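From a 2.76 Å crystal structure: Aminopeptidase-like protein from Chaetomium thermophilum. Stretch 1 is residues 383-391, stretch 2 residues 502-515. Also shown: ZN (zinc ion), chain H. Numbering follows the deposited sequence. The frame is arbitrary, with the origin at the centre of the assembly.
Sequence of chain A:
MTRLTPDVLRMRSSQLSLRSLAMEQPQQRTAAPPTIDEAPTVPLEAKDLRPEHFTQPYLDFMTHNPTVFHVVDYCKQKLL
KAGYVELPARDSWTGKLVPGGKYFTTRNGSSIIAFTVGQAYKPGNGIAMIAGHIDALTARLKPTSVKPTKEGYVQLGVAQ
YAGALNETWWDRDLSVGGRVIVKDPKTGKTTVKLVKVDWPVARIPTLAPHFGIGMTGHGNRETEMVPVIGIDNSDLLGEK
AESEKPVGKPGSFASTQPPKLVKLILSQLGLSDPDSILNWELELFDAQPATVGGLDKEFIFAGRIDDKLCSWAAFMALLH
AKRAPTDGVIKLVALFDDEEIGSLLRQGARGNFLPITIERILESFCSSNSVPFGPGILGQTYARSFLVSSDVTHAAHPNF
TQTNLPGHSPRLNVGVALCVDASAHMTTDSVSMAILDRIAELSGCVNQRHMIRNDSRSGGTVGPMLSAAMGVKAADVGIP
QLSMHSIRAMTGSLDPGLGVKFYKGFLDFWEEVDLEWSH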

# COMPACT_ATOMS: atom_id res chain seq x y z
N ALA A 383 1.31 53.57 26.95
CA ALA A 383 2.20 54.07 25.90
C ALA A 383 3.63 54.32 26.40
O ALA A 383 4.56 54.37 25.60
N ARG A 384 3.78 54.49 27.70
CA ARG A 384 5.11 54.67 28.29
C ARG A 384 5.67 53.36 28.85
O ARG A 384 6.71 53.35 29.50
N SER A 385 4.95 52.27 28.62
CA SER A 385 5.35 51.00 29.20
C SER A 385 6.08 50.09 28.22
O SER A 385 6.19 50.38 27.03
N PHE A 386 6.59 48.98 28.75
CA PHE A 386 7.18 47.92 27.94
C PHE A 386 6.99 46.59 28.67
O PHE A 386 7.19 46.51 29.88
N LEU A 387 6.64 45.55 27.93
CA LEU A 387 6.39 44.24 28.52
C LEU A 387 7.36 43.20 27.98
O LEU A 387 7.35 42.89 26.79
N VAL A 388 8.18 42.65 28.86
CA VAL A 388 9.00 41.51 28.48
C VAL A 388 8.27 40.24 28.87
O VAL A 388 8.13 39.92 30.05
N SER A 389 7.79 39.52 27.86
CA SER A 389 7.09 38.26 28.06
C SER A 389 8.11 37.14 27.93
O SER A 389 8.63 36.89 26.84
N SER A 390 8.39 36.46 29.04
CA SER A 390 9.52 35.55 29.05
C SER A 390 9.14 34.09 29.25
O SER A 390 8.67 33.69 30.31
N ASP A 391 9.34 33.31 28.19
CA ASP A 391 9.24 31.85 28.24
C ASP A 391 10.58 31.28 27.79
O ASP A 391 11.32 31.93 27.07
N PHE A 502 19.93 40.07 33.27
CA PHE A 502 19.28 40.76 32.17
C PHE A 502 17.96 41.41 32.59
O PHE A 502 17.70 42.56 32.25
N TYR A 503 17.12 40.66 33.30
CA TYR A 503 15.83 41.18 33.72
C TYR A 503 15.99 42.38 34.65
O TYR A 503 15.27 43.37 34.52
N LYS A 504 16.94 42.29 35.58
CA LYS A 504 17.22 43.42 36.46
C LYS A 504 17.65 44.62 35.64
O LYS A 504 17.27 45.75 35.93
N GLY A 505 18.43 44.36 34.59
CA GLY A 505 18.85 45.41 33.69
C GLY A 505 17.67 46.11 33.04
O GLY A 505 17.65 47.33 32.92
N PHE A 506 16.68 45.32 32.65
CA PHE A 506 15.48 45.87 32.01
C PHE A 506 14.67 46.74 32.97
O PHE A 506 14.37 47.89 32.66
N LEU A 507 14.33 46.19 34.13
CA LEU A 507 13.54 46.95 35.11
C LEU A 507 14.27 48.22 35.54
O LEU A 507 13.65 49.27 35.70
N ASP A 508 15.59 48.14 35.69
CA ASP A 508 16.35 49.30 36.14
C ASP A 508 16.56 50.34 35.04
O ASP A 508 16.54 51.54 35.32
N PHE A 509 16.79 49.90 33.81
CA PHE A 509 17.12 50.84 32.74
C PHE A 509 16.01 51.23 31.76
O PHE A 509 16.23 52.09 30.90
N TRP A 510 14.82 50.63 31.86
CA TRP A 510 13.78 50.89 30.86
C TRP A 510 13.44 52.37 30.74
O TRP A 510 13.38 52.90 29.63
N GLU A 511 13.22 53.02 31.88
CA GLU A 511 12.82 54.43 31.89
C GLU A 511 13.88 55.32 31.23
O GLU A 511 13.54 56.23 30.48
N GLU A 512 15.14 55.04 31.52
CA GLU A 512 16.25 55.79 30.93
C GLU A 512 16.29 55.60 29.42
O GLU A 512 16.45 56.56 28.67
N VAL A 513 16.13 54.36 28.98
CA VAL A 513 16.18 54.05 27.55
C VAL A 513 15.00 54.68 26.81
O VAL A 513 15.17 55.22 25.72
N ASP A 514 13.82 54.64 27.42
CA ASP A 514 12.62 55.19 26.78
C ASP A 514 12.79 56.67 26.44
O ASP A 514 12.19 57.16 25.48
N LEU A 515 13.60 57.38 27.21
CA LEU A 515 13.85 58.80 26.96
C LEU A 515 14.93 59.03 25.90
O LEU A 515 15.18 60.18 25.52

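Which side chains fill the gap between strand 386-390 and the helix? The two run nearly antiparallel, at 168°, with axes 10.6 Å apart, and aromatic rings bridge that space. Alternation along the strand turns F386, V388 and S390 toward the helix, while L387 and S389 point away. W510, F506 and F386 cover the most surface, and all three have chi1 in t.

How is W510 held? Its indole lies against the start of the strand, and F386 CB sits over the six-membered ring, 3.5 Å from its centroid and almost on the normal, a CH-pi contact. At the indole edge, W510 NE1 donates a hydrogen bond to R384 O at 3.1 Å, so a buried polar group is satisfied without breaking the apolar packing.

What does F506 meet? V388, also t, places CG2 over the F506 ring face, 3.6 Å from the centroid. The F386 and F506 rings meet rim to rim, with F386 CD1 and F506 CE1 3.3 Å apart.

What closes the far end? Y503, chi1 m, starts sideways, but its end comes nearer: Y503 OH lies 3.1 Å from S390 CB. Just past the end of the strand, D391 points away and binds zinc through OD1 at 2.0 Å and OD2 at 2.1 Å.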

# COMPACT_ATOMS: atom_id res chain seq x y z
CB ALA A 383 1.64 55.35 25.29
CB ARG A 384 5.07 55.75 29.38
CG ARG A 384 4.60 57.10 28.86
CD ARG A 384 4.85 58.21 29.86
NE ARG A 384 3.71 59.12 29.94
CZ ARG A 384 3.61 60.27 29.29
NH1 ARG A 384 4.60 60.68 28.50
NH2 ARG A 384 2.53 61.02 29.43
CB SER A 385 4.12 50.27 29.75
OG SER A 385 3.52 51.02 30.80
CB PHE A 386 8.66 48.20 27.68
CG PHE A 386 9.27 47.31 26.64
CD1 PHE A 386 9.73 46.05 26.97
CD2 PHE A 386 9.38 47.74 25.33
CE1 PHE A 386 10.29 45.23 26.01
CE2 PHE A 386 9.94 46.93 24.36
CZ PHE A 386 10.40 45.67 24.71
CB LEU A 387 4.96 43.78 28.25
CG LEU A 387 4.72 42.31 28.61
CD1 LEU A 387 4.53 42.14 30.11
CD2 LEU A 387 3.57 41.69 27.82
CB VAL A 388 10.39 41.56 29.14
CG1 VAL A 388 11.17 40.29 28.85
CG2 VAL A 388 11.17 42.78 28.66
CB SER A 389 5.96 38.09 27.04
OG SER A 389 5.46 36.76 27.03
CB SER A 390 10.52 35.98 30.14
OG SER A 390 10.01 35.77 31.44
CB ASP A 391 8.11 31.34 27.35
CG ASP A 391 7.61 29.97 27.78
OD1 ASP A 391 8.21 29.38 28.70
OD2 ASP A 391 6.61 29.48 27.21
CB PHE A 502 19.02 39.82 31.00
CG PHE A 502 18.09 40.40 29.97
CD1 PHE A 502 18.52 41.42 29.14
CD2 PHE A 502 16.79 39.95 29.86
CE1 PHE A 502 17.66 41.97 28.21
CE2 PHE A 502 15.93 40.50 28.93
CZ PHE A 502 16.37 41.51 28.10
CB TYR A 503 15.00 40.11 34.43
CG TYR A 503 14.58 38.96 33.55
CD1 TYR A 503 14.19 39.17 32.23
CD2 TYR A 503 14.58 37.66 34.03
CE1 TYR A 503 13.81 38.12 31.43
CE2 TYR A 503 14.20 36.61 33.24
CZ TYR A 503 13.82 36.84 31.94
OH TYR A 503 13.44 35.78 31.15
CB LYS A 504 18.30 43.08 37.49
CG LYS A 504 18.61 44.25 38.43
CD LYS A 504 19.87 44.03 39.24
CE LYS A 504 20.53 45.35 39.62
NZ LYS A 504 19.98 45.95 40.87
CB PHE A 506 14.62 44.74 31.45
CG PHE A 506 13.22 45.15 31.12
CD1 PHE A 506 12.94 45.90 29.99
CD2 PHE A 506 12.17 44.78 31.94
CE1 PHE A 506 11.65 46.27 29.69
CE2 PHE A 506 10.87 45.15 31.65
CZ PHE A 506 10.61 45.90 30.52
CB LEU A 507 13.21 46.08 36.33
CG LEU A 507 12.37 44.82 36.07
CD1 LEU A 507 12.34 43.94 37.30
CD2 LEU A 507 10.95 45.17 35.64
CB ASP A 508 17.71 48.87 36.70
CG ASP A 508 17.60 48.14 38.04
OD1 ASP A 508 16.48 48.07 38.59
OD2 ASP A 508 18.63 47.66 38.54
CB PHE A 509 18.29 50.29 31.93
CG PHE A 509 19.62 50.42 32.62
CD1 PHE A 509 20.18 51.67 32.83
CD2 PHE A 509 20.30 49.30 33.05
CE1 PHE A 509 21.40 51.80 33.46
CE2 PHE A 509 21.52 49.42 33.69
CZ PHE A 509 22.08 50.67 33.89
CB TRP A 510 12.51 50.10 31.16
CG TRP A 510 11.30 50.73 30.53
CD1 TRP A 510 10.26 51.32 31.19
CD2 TRP A 510 11.03 50.88 29.13
NE1 TRP A 510 9.34 51.81 30.28
CE2 TRP A 510 9.79 51.55 29.01
CE3 TRP A 510 11.70 50.49 27.97
CZ2 TRP A 510 9.22 51.84 27.78
CZ3 TRP A 510 11.13 50.79 26.74
CH2 TRP A 510 9.90 51.46 26.66
CB GLU A 511 12.55 54.90 33.32
CG GLU A 511 12.28 56.40 33.44
CD GLU A 511 12.00 56.84 34.87
OE1 GLU A 511 11.27 57.84 35.05
OE2 GLU A 511 12.52 56.20 35.81
CB GLU A 512 17.58 55.35 31.55
CG GLU A 512 18.81 55.88 30.84
CD GLU A 512 20.07 55.76 31.68
OE1 GLU A 512 19.96 55.40 32.87
OE2 GLU A 512 21.17 56.03 31.15
CB VAL A 513 16.19 52.52 27.32
CG1 VAL A 513 15.95 52.19 25.86
CG2 VAL A 513 17.52 51.94 27.79
CB ASP A 514 11.40 55.01 27.68
CG ASP A 514 10.12 55.52 27.03
OD1 ASP A 514 9.84 55.12 25.89
OD2 ASP A 514 9.42 56.33 27.67
CB LEU A 515 14.22 59.51 28.26
CG LEU A 515 13.19 59.45 29.38
CD1 LEU A 515 13.78 59.93 30.69
CD2 LEU A 515 11.94 60.25 29.02
ZN ZN H . 6.75 27.96 28.65